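Local atomic coordinates of uncharacterized protein (Bacteroides dorei DSM 17855, PDB entry 5TGF), a protein that is of unknown function but belongs to the serine beta-lactamase family and is probably a hydrolase related to beta-lactamases and penicillin-binding proteins. Residues E272-D275 against E280-Q283; K215-N220 against T236-Q241; E251-E254 against H260-S263; Y293-I296 against G301-G304; A30-V33 against S38-F41. All coordinates share one frame; numbering follows the deposited sequence. Where two conformers were deposited one is given.

Contact 1. Residues E272-D275 against E280-Q283; sequences ELVD and EAYQ
E272 meets Q283 twice. Its N gives a weak hydrogen bond to Q283 O, and its OE1 accepts from Q283 NE2 at 2.9 Å, met nearly along its C-O axis with carboxylate and amide planes 59° apart. OE1 is also bonded to the hydroxyl of Y293, while OE2 takes S285 and Y252, so both oxygens of the buried carboxylate are gripped. L273 N binds the same Q283 O, a longer but straighter bond of 3.3 Å. L273 O accepts from Y282 N at 2.9 Å and, weakly, from Q283 N. Each strand of this hairpin thus carries a classic beta bulge, E272 and L273 facing Q283, Y282 and Q283 facing L273, with corners at L273 and Y282; strand 270-274 is an outermost one of the six-stranded antiparallel sheet. L273 CB sits over one face of the Y282 ring, 3.8 Å from its centroid in a CH-pi contact. With chi1 at 66°, Y282 CG lies between its own N and carbonyl carbon, which swings the ring back across the leucine. V274 and A281 form a non-hydrogen-bonded pair. D275 N donates to E280 O at 2.8 Å, and D275 OD2 turns to T278.

Contact 2. Residues K215-N220 against T236-Q241; sequences KMIYHN and TMQADQ
I217 and M237 mark the nearest approach of the two backbones, with CA atoms 10.0 Å apart, so the last turns of helices 207-218 and 231-238 meet through side chains and one water. The first helix ends in a Schellman motif: N220, at positive phi, is its C-prime residue, and N220 N returns to I217 O at 3.0 Å. At the end of the second helix T236 O accepts from A239 N and from Q241 NE2, which reach it from opposite faces of the carbonyl plane. Between the helices, I217 CD1 faces the methyl CE of selenomethionine M237 at 4.3 Å, and both side chains also pack on W62 of helix 60-74. M237 lies about 9 Å, side chain to side chain, from V72, a calcium ligand in a crystal structure of this protein, though none is bound here. Q238 slides past I217 in the opposite direction, its chain extended beyond CG (chi2 179°), which carries its amide to I217 CG2, 3.7 Å from NE2. Q238 OE1 accepts from K298 NZ, holding the other end of the amide. A water bridges the helices, donating to I217 O at 2.6 Å and accepting from Q238 NE2 at 2.9 Å.

Contact 3. Residues E251-E254 against H260-S263; sequences EYVE and HHTS
V253 and H261 cross at about a right angle, the branch of the valine meeting the far end of the imidazole. CG1 of V253 does the touching, 3.6 Å from H261 CE1 and 4.0 Å from H261 NE2, and it approaches the ring obliquely. H261 CG stands between its own backbone N and carbonyl carbon (chi1 57°), which turns the ring inward although its CB does not point at the helix. The orientation is fixed by a partner on the sheet: H261 NE2 is hydrogen-bonded to R271 O. At the neighbouring residue of each segment, E254 and H260 cross at a slant, with carboxylate and ring planes 50° apart. Here the aliphatic part of the glutamate makes the contact, CG lying 3.9 Å from H260 ND1. E254 OE1 stays 4.6 Å from the same nitrogen, too far for a salt bridge, though a protonated histidine would probably feel its charge; OE1 takes a weak hydrogen bond from G250 N. V253 continues onto W270 and H261 onto V274. The contact is plain packing of helix 252-257 against the loop that follows it and leads into strand 270-274, an outermost strand of the beta-lactamase-like sheet.

Contact 4. Residues Y293-I296 against G301-G304; sequences YPWI and GVYG
W295 and G304 are joined by two backbone hydrogen bonds, W295 N to G304 O and G304 N to W295 O, each 3.0 Å long with an N-H...O angle of 166°. Together they make one antiparallel hydrogen-bonded pair. Weaker CA-H...O contacts flank it, among them P294 CA to G304 O and I296 CA to V302 O. Above the pair, the indole of W295 folds across the neighbouring strand. Its chi1 of 83° leaves CG between the backbone N and the carbonyl carbon, so the six-membered ring comes down over the glycine instead of standing away from the sheet. G304 CA lies 3.9 Å from the centroid of that ring, 17° off its normal, in a CH-pi contact. G304 has no side chain, and the indole lies directly over its backbone, W295 CE3 3.3 Å from G304 O. The other end of the indole reaches V302, whose CG1 is 3.9 Å from W295 NE1, and helix 328-337 covers W295 through S330 and V333. On the face carrying I296 and Y303, a non-hydrogen-bonded pair, I296 CG1 touches Y303 CB at 3.8 Å. There helix 207-218 packs on them, I217 against I296 and L214 and K215 against Y303, whose ring also meets that of Y218. At the turn, G301 and V302 both face N297 in a G1 beta bulge. This is a beta hairpin in the middle of the six-stranded antiparallel sheet, layered between helices as in the alpha/beta domain of serine beta-lactamases and penicillin-binding proteins.

Contact 5. Residues A30-V33 against S38-F41; sequences AICV and SVLF
F41 presents its ring obliquely to I31: the I31 methyl CG2 lies 3.6 Å from F41 CE2, and the two side chains cross at about a right angle. The F41 ring also meets that of F10, their planes nearly parallel, and L13 and D14 of helix 11-22 touch it. F41 CG is anti to its backbone N (chi1 -174°), which lays the ring along the strand toward I31. These residues belong to the beta hairpin of strands 28-35 and 38-46, the latter an outermost strand of the antiparallel sheet. The strands run antiparallel but strongly twisted, their short segments 132° apart in direction, and a classic beta bulge accompanies this twist: L40 and F41 both face V33. V33 N donates to F41 O at 2.8 Å. V33 O takes two donors, L40 N at 2.8 Å, in the carbonyl plane, and F41 N in a weak bond of 3.4 Å. V33 and F41 share a face of the sheet, their CB atoms 4.4 Å apart. C32 has its CB directed away from the partner strand and packs on helix 207-218, yet its SG still comes within 4.1 Å of V39 CG1.

Overall arrangement
From the N terminus, contact 5 closes the first hairpin, strands 28-35 and 38-46, at one border of the sheet. Contact 2 then joins the ends of helices 207-218 and 231-238 across fifteen residues, contact 3 folds the chain back after helix 252-257, and contacts 1 and 4 close two successive hairpins. All five follow in series; none nests or crosses. In space, contacts 5, 4 and 1 run across one sheet, strand 28-35 lying beside 302-307 and 293-297 beside 281-285. Contact 2 covers contact 4 through I217 and Y218, and reaches contact 1 at A281. Contact 3 meets contact 1 through Y252 and H261, while contacts 3 and 5 lie farthest apart, centres about 28 Å.

Contact 1. Residues E272-D275 against E280-Q283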
loop_
_atom_site.group_PDB
_atom_site.type_symbol
_atom_site.label_atom_id
_atom_site.label_comp_id
_atom_site.label_asym_id
_atom_site.label_seq_id
_atom_site.Cartn_x
_atom_site.Cartn_y
_atom_site.Cartn_z
ATOM N N GLU A 272 -6.066 -5.769 -8.324
ATOM C CA GLU A 272 -5.993 -5.290 -9.710
ATOM C C GLU A 272 -6.638 -6.293 -10.687
ATOM O O GLU A 272 -7.338 -5.888 -11.606
ATOM C CB GLU A 272 -4.552 -5.050 -10.157
ATOM C CG GLU A 272 -3.868 -3.896 -9.445
ATOM C CD GLU A 272 -2.514 -3.547 -10.058
ATOM O OE1 GLU A 272 -1.860 -4.427 -10.634
ATOM O OE2 GLU A 272 -2.074 -2.409 -9.873
ATOM N N LEU A 273 -6.378 -7.587 -10.511
ATOM C CA LEU A 273 -6.989 -8.604 -11.382
ATOM C C LEU A 273 -7.668 -9.649 -10.498
ATOM O O LEU A 273 -7.051 -10.192 -9.539
ATOM C CB LEU A 273 -5.932 -9.282 -12.255
ATOM C CG LEU A 273 -5.044 -8.394 -13.104
ATOM C CD1 LEU A 273 -3.939 -9.218 -13.789
ATOM C CD2 LEU A 273 -5.907 -7.674 -14.125
ATOM N N VAL A 274 -8.896 -10.007 -10.889
ATOM C CA VAL A 274 -9.729 -10.868 -10.065
ATOM C C VAL A 274 -10.363 -11.954 -10.914
ATOM O O VAL A 274 -10.722 -11.726 -12.077
ATOM C CB VAL A 274 -10.807 -10.021 -9.339
ATOM C CG1 VAL A 274 -11.788 -10.883 -8.591
ATOM C CG2 VAL A 274 -10.155 -9.080 -8.328
ATOM N N ASP A 275 -10.398 -13.161 -10.358
ATOM C CA ASP A 275 -11.136 -14.274 -10.987
ATOM C C ASP A 275 -12.614 -14.226 -10.528
ATOM O O ASP A 275 -12.902 -14.450 -9.351
ATOM C CB ASP A 275 -10.486 -15.603 -10.610
ATOM C CG ASP A 275 -11.245 -16.810 -11.161
ATOM O OD1 ASP A 275 -11.328 -16.939 -12.390
ATOM O OD2 ASP A 275 -11.815 -17.585 -10.354
ATOM N N GLU A 280 -11.327 -14.615 -6.086
ATOM C CA GLU A 280 -9.970 -14.455 -5.623
ATOM C C GLU A 280 -9.245 -13.419 -6.516
ATOM O O GLU A 280 -9.358 -13.417 -7.744
ATOM C CB GLU A 280 -9.197 -15.799 -5.646
ATOM C CG GLU A 280 -9.752 -16.880 -4.720
ATOM C CD GLU A 280 -9.288 -16.734 -3.267
ATOM O OE1 GLU A 280 -10.067 -16.194 -2.460
ATOM O OE2 GLU A 280 -8.151 -17.153 -2.939
ATOM N N ALA A 281 -8.447 -12.576 -5.879
ATOM C CA ALA A 281 -7.575 -11.658 -6.605
ATOM C C ALA A 281 -6.243 -12.376 -6.863
ATOM O O ALA A 281 -5.674 -13.014 -5.972
ATOM C CB ALA A 281 -7.352 -10.387 -5.786
ATOM N N TYR A 282 -5.794 -12.335 -8.097
ATOM C CA TYR A 282 -4.532 -12.963 -8.467
ATOM C C TYR A 282 -3.462 -11.961 -8.878
ATOM O O TYR A 282 -2.288 -12.318 -9.030
ATOM C CB TYR A 282 -4.778 -14.025 -9.556
ATOM C CG TYR A 282 -5.246 -13.538 -10.897
ATOM C CD1 TYR A 282 -4.352 -13.061 -11.840
ATOM C CD2 TYR A 282 -6.587 -13.610 -11.251
ATOM C CE1 TYR A 282 -4.775 -12.620 -13.080
ATOM C CE2 TYR A 282 -7.028 -13.161 -12.493
ATOM C CZ TYR A 282 -6.103 -12.692 -13.408
ATOM O OH TYR A 282 -6.496 -12.250 -14.632
ATOM N N GLN A 283 -3.825 -10.699 -8.977
ATOM C CA GLN A 283 -2.808 -9.625 -8.997
ATOM C C GLN A 283 -3.197 -8.543 -7.995
ATOM O O GLN A 283 -4.328 -8.028 -8.019
ATOM C CB GLN A 283 -2.632 -9.044 -10.392
ATOM C CG GLN A 283 -1.399 -8.133 -10.501
ATOM C CD GLN A 283 -1.019 -7.800 -11.937
ATOM O OE1 GLN A 283 -0.323 -8.572 -12.581
ATOM N NE2 GLN A 283 -1.475 -6.646 -12.436
#

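Contact 2. Residues K215-N220 against T236-Q241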
loop_
_atom_site.group_PDB
_atom_site.type_symbol
_atom_site.label_atom_id
_atom_site.label_comp_id
_atom_site.label_asym_id
_atom_site.label_seq_id
_atom_site.Cartn_x
_atom_site.Cartn_y
_atom_site.Cartn_z
ATOM N N LYS A 215 8.204 -10.844 -0.414
ATOM C CA LYS A 215 8.502 -12.276 -0.269
ATOM C C LYS A 215 7.676 -12.882 0.865
ATOM O O LYS A 215 7.054 -13.945 0.700
ATOM C CB LYS A 215 9.993 -12.491 -0.019
ATOM C CG LYS A 215 10.425 -13.961 0.025
ATOM C CD LYS A 215 11.880 -14.151 0.427
ATOM C CE LYS A 215 12.225 -15.651 0.439
ATOM N NZ LYS A 215 13.625 -15.901 0.869
HETATM N N MSE A 216 7.664 -12.219 2.015
HETATM C CA MSE A 216 6.827 -12.617 3.134
HETATM C C MSE A 216 5.379 -12.737 2.746
HETATM O O MSE A 216 4.718 -13.716 3.100
HETATM C CB MSE A 216 7.032 -11.658 4.311
HETATM C CG MSE A 216 6.274 -12.109 5.570
HETATM SE SE MSE A 216 4.479 -11.296 5.681
HETATM C CE MSE A 216 4.987 -9.396 5.861
ATOM N N ILE A 217 4.824 -11.716 2.082
ATOM C CA ILE A 217 3.432 -11.752 1.688
ATOM C C ILE A 217 3.177 -12.893 0.698
ATOM O O ILE A 217 2.139 -13.566 0.776
ATOM C CB ILE A 217 3.000 -10.381 1.056
ATOM C CG1 ILE A 217 3.034 -9.286 2.124
ATOM C CG2 ILE A 217 1.609 -10.439 0.489
ATOM C CD1 ILE A 217 2.002 -9.414 3.228
ATOM N N TYR A 218 4.082 -13.048 -0.255
ATOM C CA TYR A 218 3.983 -14.078 -1.294
ATOM C C TYR A 218 3.938 -15.485 -0.683
ATOM O O TYR A 218 3.292 -16.379 -1.228
ATOM C CB TYR A 218 5.154 -13.980 -2.280
ATOM C CG TYR A 218 5.023 -14.995 -3.411
ATOM C CD1 TYR A 218 4.192 -14.740 -4.493
ATOM C CD2 TYR A 218 5.725 -16.207 -3.391
ATOM C CE1 TYR A 218 4.018 -15.669 -5.515
ATOM C CE2 TYR A 218 5.591 -17.125 -4.431
ATOM C CZ TYR A 218 4.712 -16.839 -5.481
ATOM O OH TYR A 218 4.545 -17.689 -6.543
ATOM N N HIS A 219 4.635 -15.684 0.420
ATOM C CA HIS A 219 4.587 -16.938 1.149
ATOM C C HIS A 219 3.534 -16.966 2.267
ATOM O O HIS A 219 3.681 -17.686 3.278
ATOM C CB HIS A 219 5.980 -17.265 1.664
ATOM C CG HIS A 219 6.956 -17.567 0.575
ATOM N ND1 HIS A 219 6.888 -18.712 -0.183
ATOM C CD2 HIS A 219 7.997 -16.857 0.084
ATOM C CE1 HIS A 219 7.852 -18.704 -1.084
ATOM N NE2 HIS A 219 8.543 -17.591 -0.940
ATOM N N ASN A 220 2.437 -16.221 2.068
ATOM C CA ASN A 220 1.285 -16.299 2.961
ATOM C C ASN A 220 1.685 -16.012 4.411
ATOM O O ASN A 220 1.138 -16.600 5.345
ATOM C CB ASN A 220 0.612 -17.675 2.834
ATOM C CG ASN A 220 -0.894 -17.613 3.019
ATOM O OD1 ASN A 220 -1.544 -16.624 2.683
ATOM N ND2 ASN A 220 -1.463 -18.693 3.517
ATOM N N THR A 236 -7.250 -12.377 4.381
ATOM C CA THR A 236 -8.211 -11.298 4.668
ATOM C C THR A 236 -7.721 -9.962 4.064
ATOM O O THR A 236 -8.525 -9.216 3.518
ATOM C CB THR A 236 -8.443 -11.150 6.182
ATOM O OG1 THR A 236 -9.108 -12.343 6.663
ATOM C CG2 THR A 236 -9.318 -9.927 6.504
HETATM N N MSE A 237 -6.414 -9.704 4.114
HETATM C CA MSE A 237 -5.862 -8.492 3.510
HETATM C C MSE A 237 -6.112 -8.448 2.009
HETATM O O MSE A 237 -6.159 -7.362 1.408
HETATM C CB MSE A 237 -4.352 -8.400 3.798
HETATM C CG MSE A 237 -3.972 -8.061 5.257
HETATM SE SE MSE A 237 -2.032 -8.387 5.482
HETATM C CE MSE A 237 -1.359 -6.894 4.348
ATOM N N GLN A 238 -6.133 -9.619 1.387
ATOM C CA GLN A 238 -6.309 -9.778 -0.072
ATOM C C GLN A 238 -7.745 -9.989 -0.525
ATOM O O GLN A 238 -8.001 -10.050 -1.738
ATOM C CB GLN A 238 -5.404 -10.921 -0.562
ATOM C CG GLN A 238 -3.938 -10.641 -0.324
ATOM C CD GLN A 238 -3.006 -11.754 -0.779
ATOM O OE1 GLN A 238 -3.436 -12.735 -1.402
ATOM N NE2 GLN A 238 -1.711 -11.558 -0.566
ATOM N N ALA A 239 -8.678 -10.113 0.417
ATOM C CA ALA A 239 -10.089 -10.351 0.095
ATOM C C ALA A 239 -10.783 -9.056 -0.314
ATOM O O ALA A 239 -10.309 -7.973 -0.038
ATOM C CB ALA A 239 -10.836 -10.941 1.303
ATOM N N ASP A 240 -11.967 -9.207 -0.878
ATOM C CA ASP A 240 -12.846 -8.097 -1.177
ATOM C C ASP A 240 -13.241 -7.380 0.110
ATOM O O ASP A 240 -13.994 -7.919 0.892
ATOM C CB ASP A 240 -14.117 -8.639 -1.863
ATOM C CG ASP A 240 -15.116 -7.550 -2.222
ATOM O OD1 ASP A 240 -14.820 -6.345 -2.107
ATOM O OD2 ASP A 240 -16.188 -7.897 -2.711
ATOM N N GLN A 241 -12.739 -6.170 0.317
ATOM C CA GLN A 241 -13.172 -5.359 1.443
ATOM C C GLN A 241 -14.034 -4.169 1.025
ATOM O O GLN A 241 -14.436 -3.353 1.854
ATOM C CB GLN A 241 -11.956 -4.915 2.278
ATOM C CG GLN A 241 -11.095 -6.050 2.790
ATOM C CD GLN A 241 -11.807 -6.928 3.820
ATOM O OE1 GLN A 241 -12.879 -6.584 4.284
ATOM N NE2 GLN A 241 -11.192 -8.053 4.197
HETATM O O HOH W 1 0.268 -13.626 -1.072
#

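Contact 3. Residues E251-E254 against H260-S263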
loop_
_atom_site.group_PDB
_atom_site.type_symbol
_atom_site.label_atom_id
_atom_site.label_comp_id
_atom_site.label_asym_id
_atom_site.label_seq_id
_atom_site.Cartn_x
_atom_site.Cartn_y
_atom_site.Cartn_z
ATOM N N GLU A 251 -11.982 4.960 -10.999
ATOM C CA GLU A 251 -10.972 4.725 -9.958
ATOM C C GLU A 251 -9.793 3.971 -10.601
ATOM O O GLU A 251 -9.869 3.525 -11.754
ATOM C CB GLU A 251 -11.575 3.936 -8.788
ATOM C CG GLU A 251 -12.792 4.582 -8.143
ATOM C CD GLU A 251 -12.489 5.834 -7.321
ATOM O OE1 GLU A 251 -11.323 6.136 -7.004
ATOM O OE2 GLU A 251 -13.453 6.575 -7.030
ATOM N N TYR A 252 -8.719 3.837 -9.840
ATOM C CA TYR A 252 -7.441 3.353 -10.366
ATOM C C TYR A 252 -7.515 2.042 -11.137
ATOM O O TYR A 252 -6.928 1.931 -12.205
ATOM C CB TYR A 252 -6.406 3.264 -9.239
ATOM C CG TYR A 252 -5.172 2.495 -9.634
ATOM C CD1 TYR A 252 -4.099 3.091 -10.300
ATOM C CD2 TYR A 252 -5.092 1.173 -9.334
ATOM C CE1 TYR A 252 -2.992 2.331 -10.634
ATOM C CE2 TYR A 252 -3.988 0.432 -9.642
ATOM C CZ TYR A 252 -2.969 1.000 -10.336
ATOM O OH TYR A 252 -1.948 0.129 -10.710
ATOM N N VAL A 253 -8.225 1.045 -10.625
ATOM C CA VAL A 253 -8.235 -0.255 -11.314
ATOM C C VAL A 253 -8.893 -0.153 -12.722
ATOM O O VAL A 253 -8.370 -0.724 -13.720
ATOM C CB VAL A 253 -8.865 -1.346 -10.432
ATOM C CG1 VAL A 253 -9.233 -2.570 -11.229
ATOM C CG2 VAL A 253 -7.946 -1.700 -9.270
ATOM N N GLU A 254 -10.001 0.571 -12.807
ATOM C CA GLU A 254 -10.697 0.762 -14.092
ATOM C C GLU A 254 -9.871 1.636 -15.042
ATOM O O GLU A 254 -9.641 1.259 -16.191
ATOM C CB GLU A 254 -12.110 1.387 -13.918
ATOM C CG GLU A 254 -12.806 1.729 -15.267
ATOM C CD GLU A 254 -14.048 2.652 -15.118
ATOM O OE1 GLU A 254 -14.808 2.452 -14.153
ATOM O OE2 GLU A 254 -14.256 3.619 -15.925
ATOM N N HIS A 260 -13.221 -4.016 -14.617
ATOM C CA HIS A 260 -14.486 -3.378 -14.181
ATOM C C HIS A 260 -15.186 -4.020 -12.979
ATOM O O HIS A 260 -16.328 -3.651 -12.640
ATOM C CB HIS A 260 -15.479 -3.321 -15.370
ATOM C CG HIS A 260 -14.904 -2.712 -16.608
ATOM N ND1 HIS A 260 -14.713 -1.356 -16.747
ATOM C CD2 HIS A 260 -14.529 -3.265 -17.784
ATOM C CE1 HIS A 260 -14.175 -1.105 -17.921
ATOM N NE2 HIS A 260 -14.076 -2.244 -18.580
ATOM N N HIS A 261 -14.530 -4.965 -12.313
ATOM C CA HIS A 261 -15.045 -5.503 -11.076
ATOM C C HIS A 261 -15.188 -4.394 -10.023
ATOM O O HIS A 261 -14.485 -3.372 -10.075
ATOM C CB HIS A 261 -14.187 -6.663 -10.550
ATOM C CG HIS A 261 -12.750 -6.314 -10.328
ATOM N ND1 HIS A 261 -11.858 -6.152 -11.364
ATOM C CD2 HIS A 261 -12.041 -6.127 -9.187
ATOM C CE1 HIS A 261 -10.664 -5.867 -10.877
ATOM N NE2 HIS A 261 -10.751 -5.828 -9.555
ATOM N N THR A 262 -16.076 -4.605 -9.047
ATOM C CA THR A 262 -16.268 -3.599 -7.991
ATOM C C THR A 262 -15.374 -3.898 -6.792
ATOM O O THR A 262 -15.165 -3.010 -5.970
ATOM C CB THR A 262 -17.752 -3.544 -7.490
ATOM O OG1 THR A 262 -18.103 -4.802 -6.940
ATOM C CG2 THR A 262 -18.668 -3.227 -8.583
ATOM N N SER A 263 -14.844 -5.130 -6.698
ATOM C CA SER A 263 -14.050 -5.583 -5.558
ATOM C C SER A 263 -12.585 -5.127 -5.709
ATOM O O SER A 263 -11.641 -5.932 -5.663
ATOM C CB SER A 263 -14.125 -7.102 -5.439
ATOM O OG SER A 263 -13.630 -7.746 -6.595
#

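Contact 4. Residues Y293-I296 against G301-G304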
loop_
_atom_site.group_PDB
_atom_site.type_symbol
_atom_site.label_atom_id
_atom_site.label_comp_id
_atom_site.label_asym_id
_atom_site.label_seq_id
_atom_site.Cartn_x
_atom_site.Cartn_y
_atom_site.Cartn_z
ATOM N N TYR A 293 5.922 1.001 -7.501
ATOM C CA TYR A 293 4.930 -0.012 -7.902
ATOM C C TYR A 293 5.378 -1.392 -7.419
ATOM O O TYR A 293 6.210 -2.050 -8.083
ATOM C CB TYR A 293 4.779 -0.035 -9.398
ATOM C CG TYR A 293 3.699 -1.000 -9.866
ATOM C CD1 TYR A 293 2.343 -0.711 -9.679
ATOM C CD2 TYR A 293 4.027 -2.139 -10.561
ATOM C CE1 TYR A 293 1.360 -1.591 -10.115
ATOM C CE2 TYR A 293 3.065 -3.017 -10.999
ATOM C CZ TYR A 293 1.727 -2.734 -10.784
ATOM O OH TYR A 293 0.780 -3.654 -11.219
ATOM N N PRO A 294 4.817 -1.839 -6.304
ATOM C CA PRO A 294 4.955 -3.195 -5.873
ATOM C C PRO A 294 3.777 -4.068 -6.308
ATOM O O PRO A 294 2.620 -3.637 -6.236
ATOM C CB PRO A 294 4.991 -3.045 -4.359
ATOM C CG PRO A 294 4.058 -1.885 -4.084
ATOM C CD PRO A 294 4.053 -1.037 -5.324
ATOM N N TRP A 295 4.044 -5.305 -6.705
ATOM C CA TRP A 295 2.949 -6.201 -7.036
ATOM C C TRP A 295 3.255 -7.658 -6.810
ATOM O O TRP A 295 4.435 -8.080 -6.792
ATOM C CB TRP A 295 2.505 -5.983 -8.472
ATOM C CG TRP A 295 3.310 -6.705 -9.504
ATOM C CD1 TRP A 295 2.920 -7.813 -10.206
ATOM C CD2 TRP A 295 4.582 -6.320 -10.045
ATOM N NE1 TRP A 295 3.922 -8.197 -11.077
ATOM C CE2 TRP A 295 4.918 -7.266 -11.050
ATOM C CE3 TRP A 295 5.470 -5.260 -9.791
ATOM C CZ2 TRP A 295 6.136 -7.218 -11.769
ATOM C CZ3 TRP A 295 6.682 -5.207 -10.501
ATOM C CH2 TRP A 295 6.982 -6.167 -11.504
ATOM N N ILE A 296 2.181 -8.427 -6.729
ATOM C CA ILE A 296 2.250 -9.878 -6.770
ATOM C C ILE A 296 1.264 -10.340 -7.846
ATOM O O ILE A 296 0.117 -9.855 -7.905
ATOM C CB ILE A 296 1.863 -10.472 -5.425
ATOM C CG1 ILE A 296 2.930 -10.175 -4.371
ATOM C CG2 ILE A 296 1.602 -11.959 -5.530
ATOM C CD1 ILE A 296 2.511 -10.634 -2.987
ATOM N N GLY A 301 3.285 -16.562 -10.605
ATOM C CA GLY A 301 4.185 -16.911 -9.509
ATOM C C GLY A 301 5.257 -15.846 -9.249
ATOM O O GLY A 301 6.384 -16.172 -8.865
ATOM N N VAL A 302 4.895 -14.586 -9.488
ATOM C CA VAL A 302 5.814 -13.470 -9.490
ATOM C C VAL A 302 5.531 -12.501 -8.322
ATOM O O VAL A 302 4.356 -12.223 -7.986
ATOM C CB VAL A 302 5.720 -12.703 -10.834
ATOM C CG1 VAL A 302 6.270 -11.321 -10.706
ATOM C CG2 VAL A 302 6.466 -13.437 -11.951
ATOM N N TYR A 303 6.597 -11.998 -7.707
ATOM C CA TYR A 303 6.526 -10.709 -7.026
ATOM C C TYR A 303 7.631 -9.775 -7.524
ATOM O O TYR A 303 8.680 -10.226 -7.993
ATOM C CB TYR A 303 6.492 -10.862 -5.505
ATOM C CG TYR A 303 7.718 -11.507 -4.895
ATOM C CD1 TYR A 303 8.750 -10.730 -4.428
ATOM C CD2 TYR A 303 7.810 -12.887 -4.740
ATOM C CE1 TYR A 303 9.881 -11.280 -3.881
ATOM C CE2 TYR A 303 8.930 -13.459 -4.135
ATOM C CZ TYR A 303 9.967 -12.631 -3.725
ATOM O OH TYR A 303 11.118 -13.118 -3.166
ATOM N N GLY A 304 7.322 -8.480 -7.592
ATOM C CA GLY A 304 8.275 -7.486 -8.003
ATOM C C GLY A 304 8.066 -6.110 -7.387
ATOM O O GLY A 304 6.973 -5.758 -6.874
#

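Contact 5. Residues A30-V33 against S38-F41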
loop_
_atom_site.group_PDB
_atom_site.type_symbol
_atom_site.label_atom_id
_atom_site.label_comp_id
_atom_site.label_asym_id
_atom_site.label_seq_id
_atom_site.Cartn_x
_atom_site.Cartn_y
_atom_site.Cartn_z
ATOM N N ALA A 30 15.085 1.560 -9.545
ATOM C CA ALA A 30 15.578 0.193 -9.465
ATOM C C ALA A 30 14.407 -0.767 -9.502
ATOM O O ALA A 30 13.318 -0.456 -9.000
ATOM C CB ALA A 30 16.396 -0.040 -8.193
ATOM N N ILE A 31 14.660 -1.958 -10.034
ATOM C CA ILE A 31 13.645 -2.993 -10.086
ATOM C C ILE A 31 14.204 -4.357 -9.691
ATOM O O ILE A 31 15.410 -4.642 -9.888
ATOM C CB ILE A 31 13.015 -3.036 -11.471
ATOM C CG1 ILE A 31 11.801 -3.944 -11.452
ATOM C CG2 ILE A 31 14.016 -3.468 -12.521
ATOM C CD1 ILE A 31 10.823 -3.629 -12.542
ATOM N N CYS A 32 13.337 -5.170 -9.099
ATOM C CA CYS A 32 13.609 -6.600 -8.850
ATOM C C CYS A 32 12.355 -7.417 -9.153
ATOM O O CYS A 32 11.260 -7.039 -8.709
ATOM C CB CYS A 32 14.066 -6.809 -7.410
ATOM S SG CYS A 32 14.517 -8.533 -7.010
ATOM N N VAL A 33 12.507 -8.473 -9.960
ATOM C CA VAL A 33 11.414 -9.393 -10.329
ATOM C C VAL A 33 11.814 -10.813 -9.926
ATOM O O VAL A 33 12.899 -11.289 -10.309
ATOM C CB VAL A 33 11.106 -9.367 -11.849
ATOM C CG1 VAL A 33 9.991 -10.345 -12.189
ATOM C CG2 VAL A 33 10.798 -7.949 -12.324
ATOM N N SER A 38 13.143 -17.403 -7.556
ATOM C CA SER A 38 14.418 -17.068 -8.196
ATOM C C SER A 38 14.340 -15.631 -8.691
ATOM O O SER A 38 13.405 -15.273 -9.396
ATOM C CB SER A 38 14.688 -17.978 -9.408
ATOM O OG SER A 38 14.512 -19.334 -9.079
ATOM N N VAL A 39 15.403 -14.878 -8.486
ATOM C CA VAL A 39 15.473 -13.535 -9.025
ATOM C C VAL A 39 15.678 -13.578 -10.543
ATOM O O VAL A 39 16.737 -13.963 -11.006
ATOM C CB VAL A 39 16.592 -12.726 -8.348
ATOM C CG1 VAL A 39 16.759 -11.380 -9.024
ATOM C CG2 VAL A 39 16.279 -12.544 -6.868
ATOM N N LEU A 40 14.685 -13.158 -11.319
ATOM C CA LEU A 40 14.783 -13.192 -12.794
ATOM C C LEU A 40 15.404 -11.950 -13.393
ATOM O O LEU A 40 15.953 -12.000 -14.480
ATOM C CB LEU A 40 13.407 -13.386 -13.427
ATOM C CG LEU A 40 12.649 -14.674 -13.121
ATOM C CD1 LEU A 40 11.566 -14.841 -14.175
ATOM C CD2 LEU A 40 13.560 -15.906 -13.089
ATOM N N PHE A 41 15.231 -10.811 -12.743
ATOM C CA PHE A 41 15.697 -9.548 -13.279
ATOM C C PHE A 41 15.846 -8.563 -12.138
ATOM O O PHE A 41 14.943 -8.406 -11.329
ATOM C CB PHE A 41 14.720 -9.022 -14.331
ATOM C CG PHE A 41 15.200 -7.791 -15.026
ATOM C CD1 PHE A 41 16.201 -7.860 -15.993
ATOM C CD2 PHE A 41 14.662 -6.558 -14.725
ATOM C CE1 PHE A 41 16.636 -6.698 -16.629
ATOM C CE2 PHE A 41 15.099 -5.409 -15.353
ATOM C CZ PHE A 41 16.066 -5.477 -16.320
#